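Local coordinates for esterase TesA (Pseudomonas aeruginosa, PDB 4JGG), which hydrolyses carboxylic esters, acting best on Tween detergents and short-chain p-nitrophenyl esters, with low thioesterase activity towards palmitoyl-coenzyme A, at residues V27-S32 with G94-L99; A45-R50 with N192-L197; G67-G72 with R100-A105; V125-I130 with G149-Q154; Q131-Y136 with D177-A182. All coordinates share one frame; numbering follows the deposited sequence.

Contact 1: V27-S32 with G94-L99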
# COMPACT_ATOMS: atom_id res chain seq x y z
N VAL A 27 -3.17 1.72 -5.41
CA VAL A 27 -2.19 2.72 -5.82
C VAL A 27 -0.90 2.55 -5.01
O VAL A 27 -0.79 3.05 -3.89
CB VAL A 27 -2.76 4.14 -5.63
CG1 VAL A 27 -1.80 5.19 -6.21
CG2 VAL A 27 -4.14 4.25 -6.27
N GLY A 28 0.06 1.81 -5.58
CA GLY A 28 1.27 1.47 -4.85
C GLY A 28 2.56 1.72 -5.61
O GLY A 28 2.58 2.38 -6.65
N ASP A 29 3.65 1.19 -5.07
CA ASP A 29 4.95 1.27 -5.72
C ASP A 29 5.41 -0.12 -6.12
O ASP A 29 4.59 -1.00 -6.35
CB ASP A 29 5.98 1.94 -4.80
CG ASP A 29 6.00 1.33 -3.40
OD1 ASP A 29 5.64 0.15 -3.23
OD2 ASP A 29 6.39 2.06 -2.46
N SER A 30 6.73 -0.32 -6.16
CA SER A 30 7.34 -1.61 -6.46
C SER A 30 6.76 -2.81 -5.69
O SER A 30 6.68 -3.93 -6.22
CB SER A 30 8.84 -1.54 -6.15
OG SER A 30 9.03 -1.39 -4.74
N ILE A 31 6.35 -2.60 -4.45
CA ILE A 31 5.91 -3.73 -3.64
C ILE A 31 4.62 -4.31 -4.21
O ILE A 31 4.48 -5.52 -4.34
CB ILE A 31 5.73 -3.37 -2.15
CG1 ILE A 31 7.01 -2.75 -1.59
CG2 ILE A 31 5.39 -4.61 -1.33
CD1 ILE A 31 6.95 -2.56 -0.09
N SER A 32 3.69 -3.43 -4.58
CA SER A 32 2.40 -3.89 -5.10
C SER A 32 2.44 -4.11 -6.61
O SER A 32 1.58 -4.80 -7.17
CB SER A 32 1.30 -2.91 -4.73
OG SER A 32 1.10 -2.92 -3.32
N GLY A 94 4.97 5.83 0.04
CA GLY A 94 5.77 6.42 1.10
C GLY A 94 6.97 5.59 1.49
O GLY A 94 7.86 6.05 2.20
N GLY A 95 7.01 4.34 1.02
CA GLY A 95 8.18 3.51 1.22
C GLY A 95 9.38 4.16 0.58
O GLY A 95 10.49 4.11 1.11
N ASN A 96 9.16 4.77 -0.58
CA ASN A 96 10.24 5.49 -1.25
C ASN A 96 10.59 6.79 -0.57
O ASN A 96 11.75 7.14 -0.49
CB ASN A 96 9.95 5.69 -2.74
CG ASN A 96 10.09 4.40 -3.52
OD1 ASN A 96 11.07 3.68 -3.34
ND2 ASN A 96 9.10 4.08 -4.36
N ASP A 97 9.59 7.49 -0.05
CA ASP A 97 9.87 8.71 0.70
C ASP A 97 10.83 8.43 1.84
O ASP A 97 11.72 9.22 2.12
CB ASP A 97 8.59 9.32 1.28
CG ASP A 97 7.59 9.72 0.20
OD1 ASP A 97 7.35 8.91 -0.72
OD2 ASP A 97 7.08 10.85 0.27
N GLY A 98 10.65 7.31 2.53
CA GLY A 98 11.54 6.97 3.63
C GLY A 98 12.89 6.48 3.17
O GLY A 98 13.93 6.84 3.72
N LEU A 99 12.89 5.62 2.16
CA LEU A 99 14.10 5.02 1.67
C LEU A 99 15.03 6.09 1.09
O LEU A 99 16.25 5.91 1.04
CB LEU A 99 13.75 3.98 0.61
CG LEU A 99 14.83 3.00 0.19
CD1 LEU A 99 15.03 1.97 1.28
CD2 LEU A 99 14.43 2.33 -1.12
O HOH W 1 6.55 4.92 -2.00

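Contact 2: A45-R50 with N192-L197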
# COMPACT_ATOMS: atom_id res chain seq x y z
N ALA A 45 -2.73 -9.68 -7.44
CA ALA A 45 -3.26 -10.78 -8.23
C ALA A 45 -3.90 -11.83 -7.35
O ALA A 45 -4.92 -12.42 -7.70
CB ALA A 45 -2.14 -11.41 -9.05
N LEU A 46 -3.28 -12.10 -6.19
CA LEU A 46 -3.83 -13.07 -5.27
C LEU A 46 -5.09 -12.53 -4.60
O LEU A 46 -5.99 -13.29 -4.22
CB LEU A 46 -2.80 -13.44 -4.20
CG LEU A 46 -1.44 -13.98 -4.64
CD1 LEU A 46 -0.63 -14.36 -3.40
CD2 LEU A 46 -1.58 -15.15 -5.57
N LEU A 47 -5.12 -11.21 -4.42
CA LEU A 47 -6.29 -10.54 -3.86
C LEU A 47 -7.48 -10.78 -4.78
O LEU A 47 -8.56 -11.16 -4.33
CB LEU A 47 -6.03 -9.04 -3.70
CG LEU A 47 -7.24 -8.18 -3.30
CD1 LEU A 47 -7.87 -8.71 -2.02
CD2 LEU A 47 -6.90 -6.69 -3.15
N GLN A 48 -7.26 -10.58 -6.08
CA GLN A 48 -8.36 -10.70 -7.04
C GLN A 48 -8.88 -12.13 -7.06
O GLN A 48 -10.08 -12.35 -7.16
CB GLN A 48 -7.92 -10.27 -8.44
CG GLN A 48 -9.02 -10.43 -9.50
CD GLN A 48 -10.21 -9.50 -9.27
OE1 GLN A 48 -10.37 -8.48 -9.95
NE2 GLN A 48 -11.07 -9.86 -8.31
N LYS A 49 -7.98 -13.09 -6.95
CA LYS A 49 -8.37 -14.48 -6.97
C LYS A 49 -9.13 -14.88 -5.69
O LYS A 49 -10.03 -15.72 -5.73
CB LYS A 49 -7.16 -15.38 -7.17
CG LYS A 49 -7.38 -16.81 -6.77
CD LYS A 49 -6.48 -17.74 -7.55
CE LYS A 49 -6.72 -19.19 -7.16
NZ LYS A 49 -8.08 -19.66 -7.57
N ARG A 50 -8.77 -14.28 -4.57
CA ARG A 50 -9.48 -14.55 -3.32
C ARG A 50 -10.85 -13.90 -3.32
O ARG A 50 -11.79 -14.42 -2.73
CB ARG A 50 -8.68 -14.08 -2.09
CG ARG A 50 -9.47 -14.29 -0.80
CD ARG A 50 -8.65 -14.00 0.44
NE ARG A 50 -7.57 -14.96 0.65
CZ ARG A 50 -6.72 -14.89 1.68
NH1 ARG A 50 -6.85 -13.93 2.59
NH2 ARG A 50 -5.75 -15.78 1.79
N ASN A 192 -1.74 -10.12 5.25
CA ASN A 192 -1.65 -8.92 6.08
C ASN A 192 -2.70 -7.86 5.77
O ASN A 192 -3.00 -7.02 6.62
CB ASN A 192 -0.23 -8.34 6.03
CG ASN A 192 0.75 -9.19 6.79
OD1 ASN A 192 0.35 -10.05 7.57
ND2 ASN A 192 2.04 -8.96 6.58
N VAL A 193 -3.25 -7.90 4.56
CA VAL A 193 -4.23 -6.91 4.15
C VAL A 193 -5.65 -7.41 4.37
O VAL A 193 -6.50 -6.67 4.83
CB VAL A 193 -4.06 -6.51 2.65
CG1 VAL A 193 -5.01 -5.39 2.28
CG2 VAL A 193 -2.63 -6.11 2.35
N TRP A 194 -5.89 -8.68 4.04
CA TRP A 194 -7.26 -9.22 3.96
C TRP A 194 -8.13 -8.90 5.17
O TRP A 194 -9.24 -8.39 5.01
CB TRP A 194 -7.24 -10.72 3.65
CG TRP A 194 -8.61 -11.35 3.44
CD1 TRP A 194 -9.23 -12.26 4.26
CD2 TRP A 194 -9.49 -11.13 2.34
NE1 TRP A 194 -10.45 -12.60 3.73
CE2 TRP A 194 -10.64 -11.92 2.56
CE3 TRP A 194 -9.43 -10.33 1.19
CZ2 TRP A 194 -11.71 -11.95 1.67
CZ3 TRP A 194 -10.51 -10.35 0.31
CH2 TRP A 194 -11.63 -11.16 0.55
N PRO A 195 -7.65 -9.19 6.39
CA PRO A 195 -8.45 -8.96 7.60
C PRO A 195 -8.95 -7.53 7.73
O PRO A 195 -10.07 -7.32 8.19
CB PRO A 195 -7.45 -9.24 8.73
CG PRO A 195 -6.49 -10.21 8.15
CD PRO A 195 -6.37 -9.86 6.69
N THR A 196 -8.12 -6.57 7.37
CA THR A 196 -8.45 -5.16 7.52
C THR A 196 -9.30 -4.71 6.33
O THR A 196 -10.13 -3.81 6.45
CB THR A 196 -7.17 -4.29 7.70
OG1 THR A 196 -6.49 -4.70 8.90
CG2 THR A 196 -7.50 -2.82 7.81
N LEU A 197 -9.11 -5.37 5.19
CA LEU A 197 -9.90 -5.08 3.98
C LEU A 197 -11.31 -5.66 4.03
O LEU A 197 -12.29 -4.99 3.68
CB LEU A 197 -9.19 -5.63 2.75
CG LEU A 197 -9.99 -5.65 1.44
CD1 LEU A 197 -10.37 -4.23 1.04
CD2 LEU A 197 -9.23 -6.36 0.33

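Contact 3: G67-G72 with R100-A105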
# COMPACT_ATOMS: atom_id res chain seq x y z
N GLY A 67 9.08 3.15 -8.20
CA GLY A 67 9.68 4.47 -8.16
C GLY A 67 8.75 5.53 -7.60
O GLY A 67 9.16 6.67 -7.36
N ASP A 68 7.49 5.16 -7.38
CA ASP A 68 6.50 6.16 -7.00
C ASP A 68 6.66 6.62 -5.55
O ASP A 68 7.17 5.88 -4.70
CB ASP A 68 5.08 5.65 -7.26
CG ASP A 68 4.08 6.77 -7.54
OD1 ASP A 68 4.50 7.90 -7.85
OD2 ASP A 68 2.86 6.52 -7.46
N THR A 69 6.24 7.85 -5.27
CA THR A 69 6.39 8.47 -3.96
C THR A 69 5.04 9.02 -3.55
O THR A 69 4.12 9.02 -4.34
CB THR A 69 7.35 9.68 -4.03
OG1 THR A 69 6.91 10.59 -5.06
CG2 THR A 69 8.78 9.26 -4.31
N SER A 70 4.93 9.52 -2.32
CA SER A 70 3.66 10.11 -1.89
C SER A 70 3.27 11.29 -2.79
O SER A 70 2.10 11.46 -3.12
CB SER A 70 3.71 10.55 -0.42
OG SER A 70 4.63 11.60 -0.24
N ALA A 71 4.25 12.08 -3.20
CA ALA A 71 3.96 13.21 -4.09
C ALA A 71 3.49 12.72 -5.45
O ALA A 71 2.56 13.28 -6.03
CB ALA A 71 5.17 14.11 -4.22
N GLY A 72 4.13 11.68 -5.96
CA GLY A 72 3.77 11.11 -7.25
C GLY A 72 2.37 10.50 -7.27
O GLY A 72 1.60 10.69 -8.21
N ARG A 100 14.43 7.20 0.67
CA ARG A 100 15.16 8.34 0.12
C ARG A 100 15.56 9.39 1.15
O ARG A 100 16.30 10.31 0.85
CB ARG A 100 14.32 9.05 -0.94
CG ARG A 100 14.08 8.25 -2.19
CD ARG A 100 13.39 9.09 -3.22
NE ARG A 100 12.58 8.27 -4.09
CZ ARG A 100 11.92 8.70 -5.16
NH1 ARG A 100 11.96 9.99 -5.50
NH2 ARG A 100 11.20 7.84 -5.87
N GLY A 101 15.05 9.27 2.37
CA GLY A 101 15.37 10.27 3.37
C GLY A 101 14.66 11.58 3.11
O GLY A 101 15.17 12.66 3.39
N MET A 102 13.46 11.48 2.54
CA MET A 102 12.65 12.68 2.31
C MET A 102 12.01 13.07 3.63
O MET A 102 12.14 12.35 4.61
CB MET A 102 11.60 12.42 1.23
CG MET A 102 12.22 11.89 -0.05
SD MET A 102 11.12 11.62 -1.45
CE MET A 102 10.35 13.21 -1.66
N ALA A 103 11.33 14.20 3.66
CA ALA A 103 10.77 14.70 4.92
C ALA A 103 9.49 13.93 5.30
O ALA A 103 8.60 13.75 4.49
CB ALA A 103 10.49 16.19 4.82
N PRO A 104 9.42 13.46 6.55
CA PRO A 104 8.24 12.78 7.08
C PRO A 104 6.99 13.65 7.04
O PRO A 104 5.89 13.12 6.94
CB PRO A 104 8.62 12.50 8.53
CG PRO A 104 10.10 12.41 8.51
CD PRO A 104 10.56 13.39 7.48
N ALA A 105 7.15 14.96 7.13
CA ALA A 105 5.99 15.85 7.19
C ALA A 105 5.29 15.94 5.83
O ALA A 105 4.06 15.96 5.76
CB ALA A 105 6.38 17.22 7.69

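Contact 4: V125-I130 with G149-Q154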
# COMPACT_ATOMS: atom_id res chain seq x y z
N VAL A 125 -11.05 4.33 2.11
CA VAL A 125 -9.60 4.31 1.95
C VAL A 125 -8.93 3.38 2.95
O VAL A 125 -9.26 3.40 4.14
CB VAL A 125 -9.01 5.72 2.10
CG1 VAL A 125 -7.50 5.66 2.17
CG2 VAL A 125 -9.46 6.59 0.95
N LEU A 126 -8.01 2.55 2.47
CA LEU A 126 -7.20 1.69 3.33
C LEU A 126 -5.73 2.02 3.10
O LEU A 126 -5.23 1.90 1.98
CB LEU A 126 -7.47 0.21 3.02
CG LEU A 126 -6.57 -0.86 3.68
CD1 LEU A 126 -6.68 -0.81 5.19
CD2 LEU A 126 -6.93 -2.25 3.17
N LEU A 127 -5.04 2.47 4.16
CA LEU A 127 -3.61 2.77 4.04
C LEU A 127 -2.78 1.55 4.41
O LEU A 127 -3.04 0.91 5.43
CB LEU A 127 -3.21 3.90 4.99
CG LEU A 127 -3.87 5.26 4.94
CD1 LEU A 127 -3.04 6.20 5.82
CD2 LEU A 127 -3.94 5.76 3.50
N LEU A 128 -1.78 1.24 3.60
CA LEU A 128 -0.81 0.22 3.95
C LEU A 128 0.45 0.93 4.45
O LEU A 128 1.06 1.74 3.72
CB LEU A 128 -0.49 -0.70 2.77
CG LEU A 128 -1.71 -1.42 2.18
CD1 LEU A 128 -1.29 -2.43 1.13
CD2 LEU A 128 -2.52 -2.09 3.28
N GLY A 129 0.81 0.64 5.69
CA GLY A 129 1.97 1.26 6.31
C GLY A 129 3.17 0.35 6.19
O GLY A 129 3.03 -0.87 6.25
N ILE A 130 4.35 0.93 6.04
CA ILE A 130 5.55 0.13 5.87
C ILE A 130 6.65 0.55 6.85
O ILE A 130 6.80 1.73 7.14
CB ILE A 130 6.05 0.21 4.41
CG1 ILE A 130 5.04 -0.47 3.47
CG2 ILE A 130 7.42 -0.42 4.27
CD1 ILE A 130 5.56 -0.72 2.09
N GLY A 149 -0.21 6.11 10.78
CA GLY A 149 -1.22 6.18 11.82
C GLY A 149 -1.79 7.58 11.97
O GLY A 149 -2.98 7.76 12.25
N ALA A 150 -0.94 8.58 11.76
CA ALA A 150 -1.36 9.97 11.85
C ALA A 150 -2.38 10.29 10.75
O ALA A 150 -3.44 10.87 11.02
CB ALA A 150 -0.15 10.90 11.72
N VAL A 151 -2.06 9.91 9.52
CA VAL A 151 -2.96 10.13 8.39
C VAL A 151 -4.29 9.41 8.56
O VAL A 151 -5.36 9.98 8.31
CB VAL A 151 -2.32 9.72 7.05
CG1 VAL A 151 -3.29 10.00 5.90
CG2 VAL A 151 -1.01 10.49 6.85
N ALA A 152 -4.24 8.15 8.99
CA ALA A 152 -5.45 7.38 9.24
C ALA A 152 -6.31 8.07 10.29
O ALA A 152 -7.54 8.12 10.16
CB ALA A 152 -5.11 5.96 9.65
N ALA A 153 -5.67 8.62 11.32
CA ALA A 153 -6.37 9.35 12.36
C ALA A 153 -7.06 10.57 11.77
O ALA A 153 -8.26 10.78 11.96
CB ALA A 153 -5.40 9.78 13.45
N GLN A 154 -6.28 11.37 11.05
CA GLN A 154 -6.74 12.64 10.52
C GLN A 154 -7.85 12.50 9.49
O GLN A 154 -8.81 13.28 9.50
CB GLN A 154 -5.55 13.39 9.91
CG GLN A 154 -5.88 14.75 9.31
CD GLN A 154 -4.64 15.39 8.73
OE1 GLN A 154 -3.55 14.84 8.83
NE2 GLN A 154 -4.80 16.56 8.11

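Contact 5: Q131-Y136 with D177-A182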
# COMPACT_ATOMS: atom_id res chain seq x y z
N GLN A 131 7.37 -0.43 7.39
CA GLN A 131 8.51 -0.16 8.25
C GLN A 131 9.81 -0.49 7.53
O GLN A 131 10.00 -1.59 7.03
CB GLN A 131 8.42 -0.94 9.56
CG GLN A 131 7.39 -0.37 10.51
CD GLN A 131 5.98 -0.71 10.08
OE1 GLN A 131 5.73 -1.81 9.59
NE2 GLN A 131 5.06 0.24 10.25
N LEU A 132 10.69 0.50 7.47
CA LEU A 132 11.98 0.32 6.85
C LEU A 132 12.76 -0.75 7.62
O LEU A 132 12.40 -1.09 8.74
CB LEU A 132 12.74 1.65 6.81
CG LEU A 132 12.24 2.61 5.73
CD1 LEU A 132 12.91 3.98 5.83
CD2 LEU A 132 12.47 2.00 4.37
N PRO A 133 13.82 -1.30 7.00
CA PRO A 133 14.59 -2.38 7.65
C PRO A 133 15.26 -1.89 8.93
O PRO A 133 15.58 -0.71 9.05
CB PRO A 133 15.64 -2.75 6.59
CG PRO A 133 15.10 -2.22 5.28
CD PRO A 133 14.33 -0.99 5.65
N PRO A 134 15.46 -2.80 9.89
CA PRO A 134 16.02 -2.51 11.22
C PRO A 134 17.29 -1.67 11.20
O PRO A 134 17.48 -0.84 12.10
CB PRO A 134 16.32 -3.91 11.77
CG PRO A 134 15.30 -4.76 11.15
CD PRO A 134 15.15 -4.23 9.74
N ASN A 135 18.16 -1.87 10.21
CA ASN A 135 19.42 -1.12 10.14
C ASN A 135 19.26 0.40 10.00
O ASN A 135 20.24 1.15 10.11
CB ASN A 135 20.32 -1.66 9.02
CG ASN A 135 19.69 -1.53 7.63
OD1 ASN A 135 18.70 -2.20 7.33
ND2 ASN A 135 20.28 -0.69 6.79
N TYR A 136 18.03 0.86 9.75
CA TYR A 136 17.78 2.30 9.72
C TYR A 136 17.66 2.85 11.15
O TYR A 136 17.81 4.05 11.39
CB TYR A 136 16.54 2.63 8.87
CG TYR A 136 16.80 2.51 7.38
CD1 TYR A 136 16.84 3.64 6.56
CD2 TYR A 136 17.06 1.28 6.80
CE1 TYR A 136 17.11 3.54 5.19
CE2 TYR A 136 17.33 1.16 5.44
CZ TYR A 136 17.35 2.29 4.65
OH TYR A 136 17.62 2.15 3.31
N ASP A 177 18.12 -7.49 -1.92
CA ASP A 177 18.30 -6.06 -1.61
C ASP A 177 17.56 -5.69 -0.32
O ASP A 177 17.64 -4.56 0.17
CB ASP A 177 17.85 -5.18 -2.80
CG ASP A 177 16.36 -5.24 -3.07
OD1 ASP A 177 15.60 -5.66 -2.17
OD2 ASP A 177 15.92 -4.85 -4.17
N GLY A 178 16.84 -6.66 0.24
CA GLY A 178 16.21 -6.49 1.53
C GLY A 178 15.10 -5.46 1.58
O GLY A 178 14.71 -5.03 2.67
N ILE A 179 14.58 -5.07 0.42
CA ILE A 179 13.50 -4.10 0.36
C ILE A 179 12.28 -4.68 -0.37
O ILE A 179 11.15 -4.50 0.08
CB ILE A 179 13.94 -2.79 -0.34
CG1 ILE A 179 14.95 -2.03 0.53
CG2 ILE A 179 12.73 -1.93 -0.73
CD1 ILE A 179 14.47 -1.69 1.95
N HIS A 180 12.54 -5.39 -1.46
CA HIS A 180 11.47 -5.86 -2.35
C HIS A 180 11.15 -7.31 -2.04
O HIS A 180 11.98 -8.19 -2.27
CB HIS A 180 11.88 -5.72 -3.81
CG HIS A 180 12.25 -4.33 -4.21
ND1 HIS A 180 13.56 -3.93 -4.41
CD2 HIS A 180 11.49 -3.22 -4.41
CE1 HIS A 180 13.58 -2.65 -4.73
NE2 HIS A 180 12.34 -2.20 -4.74
N PRO A 181 9.95 -7.57 -1.51
CA PRO A 181 9.61 -8.95 -1.14
C PRO A 181 9.77 -9.92 -2.30
O PRO A 181 9.50 -9.59 -3.45
CB PRO A 181 8.14 -8.83 -0.71
CG PRO A 181 8.06 -7.46 -0.11
CD PRO A 181 8.89 -6.63 -1.09
N ALA A 182 10.21 -11.13 -1.98
CA ALA A 182 10.36 -12.18 -2.97
C ALA A 182 9.00 -12.85 -3.22
O ALA A 182 8.01 -12.50 -2.59
CB ALA A 182 11.37 -13.20 -2.50

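Contact 1: V27-S32 with G94-L99
With chi1 at 49°, D29 tucks its CG between its own backbone N and carbonyl carbon, while N96 (chi1 -73°) sets its CG beside its N; the two side chains pass at a slant, D29 CB and N96 ND2 being 3.8 Å apart. Carboxylate and amide planes stand 66° apart, and the amide is engaged elsewhere: N96 ND2 donates to the carbonyl oxygen of D68. The real link is a water. It donates to D29 OD2 at 2.9 Å and accepts from G94 N at 2.7 Å and from N96 N at 3.0 Å, joining the Asp to the start of helix 95-99. The other oxygen, D29 OD1, accepts from I31 N at 3.1 Å, so that D29 is the N-cap of the short helix 30-33. G28, D29 and S30 form the GDS element of the GDSL family, S30 being the nucleophile by similarity, and N96 matches the Asn that in SGNH relatives contributes to the oxyanion hole. A water gripped by two amide N-H groups is probably polarised into a stronger donor, which would help stabilise negative charge on the buried carboxylate.

Contact 2: A45-R50 with N192-L197
R50 and L47 of helix 43-53 meet W194 and L197 of helix 186-197 in a largely buried helix-helix contact with a cation-pi interaction at its margin. The axes of the two short segments approach to 11.5 Å and cross at -47°, wide enough for an indole to fill the gap. R50 crosses one face of that indole: its CD sits 3.6 Å from the centroid of the six-membered ring of W194, a CH-pi contact. A bend at chi3 (-67°) then turns the chain, carrying the guanidinium over the pyrrole half, with R50 CZ 4.5 Å from the centroid of the W194 five-membered ring. The guanidinium is nearly perpendicular to the indole and meets it edge-on, R50 NH1 lying 3.2 Å from W194 CG. Both helices belong to one layer of the alpha/beta/alpha sandwich of the SGNH hydrolases; V193, T196 and L197 rest on L126 of the central parallel sheet, and W194 also touches L51 and E54. Deeper in, the contact is wholly apolar. The methyl L47 CD1 comes to the indole from its edge, 3.9 Å from W194 CZ3, and the same methyl meets L197 CD2 tip to tip at 3.6 Å. L190, one turn before W194, packs against both L47 and R50.

Contact 3: G67-G72 with R100-A105
R100 and T69 dominate this surface contact, with M102 as a third, smaller participant. The methyl of T69 lies over one face of the R100 guanidinium, 3.1 Å above its plane and displaced toward the rim, so that T69 CG2 is 3.2 Å from R100 NH2 and 3.3 Å from R100 CZ. The two side chains cross at about a right angle: R100 runs out extended from CG to NE and lays its flat end across the tip of the threonine, whose CB-CG2 bond points almost straight at R100 CZ. At the edge of the same guanidinium stands the carbonyl of G67, whose O is 2.8 Å from R100 NH2. The threonine is shared between two tasks, because chi1 (53°) puts OG1 between the backbone N and carbonyl carbon, where it accepts from G72 N at 3.1 Å and caps helix 70-84, leaving CG2 for the arginine. R100, for its part, comes just before G101, whose positive phi closes helix 95-99 in a Schellman motif. G67 probably corresponds to the glycine that in SGNH hydrolases supplies an oxyanion-hole N-H, and the CA of G67 lies about 6 Å from the nearest side-chain atom of S30, the nucleophile by similarity. D68, between the two touching residues of this loop, forms a salt bridge with R76. M102 reaches the same methyl from beside the guanidinium, M102 SD being 4.4 Å from T69 CG2.

Contact 4: V125-I130 with G149-Q154
L127 and V151 cross at about a right angle, the leucine of strand 124-128 pushing a single methyl against the valine of helix 138-155. That methyl, L127 CD1, touches V151 at two points, lying 3.8 Å from V151 CB and equally 3.8 Å from V151 CG1. It meets the valine at its branch point and along one arm. On the strand side, chi1 of L127 (-57°) holds CG beside the backbone N, and chi2 (-169°) stretches CD1 away from CA toward the helix. On the helix side, V151 has CG1 anti to its N (chi1 -179°), which brings this branch into the leucine's path. The neighbouring residue completes the seat: L127 CD1 is 3.9 Å from A152 N and 4.4 Å from A152 CB, so the leucine tip also rests on the helix backbone, where the small alanine lets it come close. The CA atoms of L127 and A152 are only 7.2 Å apart. Strand 124-128, helix 138-155 and strand 158-160 make up a beta-alpha-beta crossover, and this contact fastens its helix to its first strand; L127 is also backbone-bonded to A158 and V160 of the second. V151 turns in addition to L111 of the adjacent helix 104-121, while L126 and L128 pack on helix 186-197 in the other layer of the sandwich. No hydrogen bond crosses between the two segments. Their cohesion thus comes from dispersion and the exclusion of water, and depends on shape fit, not on bond direction.

Contact 5: Q131-Y136 with D177-A182
The CG corner of the P133 ring presses on the end of I179 where the loop after strand 124-128 meets the DxxH motif of the SGNH hydrolases, here D177 to H180. The two side chains stand roughly square to each other, with P133 CG 3.4 Å from I179 CD1, tighter than an ordinary carbon contact; P133 CD lies 3.8 Å from the same methyl. The ring also leans on the turn just before, with P133 CG 3.9 Å from G178 O. Beyond this pair, L99 of helix 95-99 packs on I179, L132 and Y136, and so sits between both loops. I179 has two branches doing different work. CD1, folded back by chi2 (-56°), serves the proline, whereas CG2 lies over the centre of the H180 ring, 4.0 Å above its plane. P133 thus backs a residue that in turn backs the imidazole. What fixes the backbone here is D177: its OD1 accepts from I179 N at 2.8 Å, closing an Asx turn, and from H180 N at 3.2 Å, the latter through the syn lone pair. By similarity D177 and H180 belong to the active site with S30, consistent with H180 packing against that serine. The second carboxylate oxygen orients the imidazole directly. D177 OD2 lies close to the plane of the H180 ring, and H180 ND1 donates to it at a short 2.5 Å from the syn side, 22° out of the carboxylate plane.

How the contacts relate
All five contacts belong to one alpha/beta/alpha sandwich. Contact 1 is central: contact 3, its centre 8 Å away, adjoins it through the D97-S70 hydrogen bond, and contact 5, 12 Å away, brings H180 against S30. These three unite loops around the probable catalytic site at the C-terminal end of the parallel sheet. Contacts 2 and 4 are packing away from it, their centres 17 Å apart, meeting where L126 touches helix 186-197; contact 4 also reaches contact 1 through I130 on I31. Along the chain, contact 1 interlocks with 2 and 3, and 4 with 5, while contact 2 encloses 3, 4 and 5. Sequence-distant loops thus gather on a sheet packed by helices on both faces.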